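Local atomic coordinates of possible galactose mutarotase (Streptomyces platensis subsp. rosaceus, PDB entry 4RNL), a protein that is of uncertain function but, as a member of the aldose 1-epimerase family, probably interconverts the alpha and beta anomers of galactose or a related aldose. Residues R235-A238 against G239-H243. Residues are numbered along the deposited sequence; the frame is centred on the assembly and turned at random.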
loop_
_atom_site.group_PDB
_atom_site.type_symbol
_atom_site.label_atom_id
_atom_site.label_comp_id
_atom_site.label_asym_id
_atom_site.label_seq_id
_atom_site.Cartn_x
_atom_site.Cartn_y
_atom_site.Cartn_z
ATOM N N ARG A 235 16.790 8.131 10.641
ATOM C CA ARG A 235 16.653 9.543 11.000
ATOM C C ARG A 235 15.186 9.940 10.956
ATOM O O ARG A 235 14.395 9.296 10.271
ATOM C CB ARG A 235 17.435 10.415 10.011
ATOM C CG ARG A 235 17.220 9.992 8.559
ATOM C CD ARG A 235 17.382 11.148 7.571
ATOM N NE ARG A 235 16.145 11.905 7.444
ATOM C CZ ARG A 235 15.696 12.428 6.312
ATOM N NH1 ARG A 235 16.385 12.292 5.186
ATOM N NH2 ARG A 235 14.549 13.084 6.311
ATOM N N ALA A 236 14.832 11.019 11.648
ATOM C CA ALA A 236 13.456 11.516 11.615
ATOM C C ALA A 236 13.022 11.796 10.175
ATOM O O ALA A 236 13.815 12.316 9.382
ATOM C CB ALA A 236 13.326 12.771 12.466
ATOM N N VAL A 237 11.786 11.429 9.833
ATOM C CA VAL A 237 11.253 11.698 8.499
ATOM C C VAL A 237 11.275 13.207 8.231
ATOM O O VAL A 237 11.818 13.662 7.210
ATOM C CB VAL A 237 9.837 11.108 8.313
ATOM C CG1 VAL A 237 9.247 11.574 6.981
ATOM C CG2 VAL A 237 9.896 9.575 8.355
ATOM N N ALA A 238 10.693 13.962 9.161
ATOM C CA ALA A 238 10.851 15.418 9.266
ATOM C C ALA A 238 10.237 16.271 8.152
ATOM O O ALA A 238 9.590 17.282 8.435
ATOM C CB ALA A 238 12.318 15.789 9.474
ATOM N N GLY A 239 10.443 15.884 6.898
ATOM C CA GLY A 239 9.939 16.676 5.786
ATOM C C GLY A 239 8.780 16.023 5.058
ATOM O O GLY A 239 8.311 14.949 5.454
ATOM N N ALA A 240 8.314 16.683 4.000
ATOM C CA ALA A 240 7.267 16.140 3.146
ATOM C C ALA A 240 7.913 15.296 2.051
ATOM O O ALA A 240 8.927 15.698 1.469
ATOM C CB ALA A 240 6.464 17.273 2.524
ATOM N N TYR A 241 7.328 14.132 1.782
ATOM C CA TYR A 241 7.786 13.257 0.707
ATOM C C TYR A 241 6.604 12.718 -0.074
ATOM O O TYR A 241 5.512 12.526 0.467
ATOM C CB TYR A 241 8.616 12.082 1.266
ATOM C CG TYR A 241 9.910 12.526 1.911
ATOM C CD1 TYR A 241 11.065 12.672 1.153
ATOM C CD2 TYR A 241 9.970 12.807 3.270
ATOM C CE1 TYR A 241 12.255 13.097 1.730
ATOM C CE2 TYR A 241 11.159 13.232 3.866
ATOM C CZ TYR A 241 12.295 13.374 3.085
ATOM O OH TYR A 241 13.478 13.792 3.662
ATOM N N ASP A 242 6.825 12.491 -1.362
ATOM C CA ASP A 242 5.908 11.733 -2.197
ATOM C C ASP A 242 6.779 11.201 -3.318
ATOM O O ASP A 242 6.674 11.635 -4.468
ATOM C CB ASP A 242 4.796 12.629 -2.739
ATOM C CG ASP A 242 3.729 11.847 -3.484
ATOM O OD1 ASP A 242 3.779 10.592 -3.467
ATOM O OD2 ASP A 242 2.833 12.490 -4.083
ATOM N N HIS A 243 7.675 10.286 -2.953
ATOM C CA HIS A 243 8.783 9.887 -3.816
ATOM C C HIS A 243 9.030 8.396 -3.756
ATOM O O HIS A 243 8.869 7.772 -2.704
ATOM C CB HIS A 243 10.057 10.609 -3.386
ATOM C CG HIS A 243 10.004 12.088 -3.603
ATOM N ND1 HIS A 243 9.368 12.941 -2.728
ATOM C CD2 HIS A 243 10.480 12.858 -4.608
ATOM C CE1 HIS A 243 9.475 14.182 -3.174
ATOM N NE2 HIS A 243 10.150 14.159 -4.312
#
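The side chains of Arg235 and Tyr241 approach from opposite directions across a tight turn, and NH2 of Arg235 donates to Tyr241 OH at 2.9 Å. At 166° this bond is nearly straight, and the hydroxyl lies at the guanidinium edge, close to its plane. The two flat groups are inclined by 49°, so they meet through this bond without stacking. A bend at chi3 turns the Arg235 guanidinium alongside the backbone that follows, where NE and NH2 both donate side-on to Ala236 O, at 3.1 Å from NE and 3.2 Å from NH2. That double hold fixes the rotation of the guanidinium, and NH2 adds a weak bond to Val237 O. The same carbonyl oxygen, Val237 O, accepts from Gly239 N at 2.6 Å, closing a ring round Ala238; this bond, with the positive phi (68°) and negative psi of Ala238, makes a classic gamma-turn. Val237 O also sits at the edge of the tyrosine ring, 3.4 Å from Tyr241 CE2. Beside it, Val237 CG1 packs 4.0 Å from Tyr241 CD2 as the two side chains run past each other. Outside the turn, Arg228 O accepts from both Tyr241 OH and Arg235 NH1, so the hydroxyl accepts from Arg235 NH2 and donates to Arg228 O; Phe231 makes a cation-pi contact with Arg235 and meets the Tyr241 ring edge-to-face. In this beta-rich fold the turn joins two antiparallel sheets: strand 235-236 ends one as an edge strand paired with 199-202, whereas strand 242-246 enters the other between strands 278-282 and 206-208.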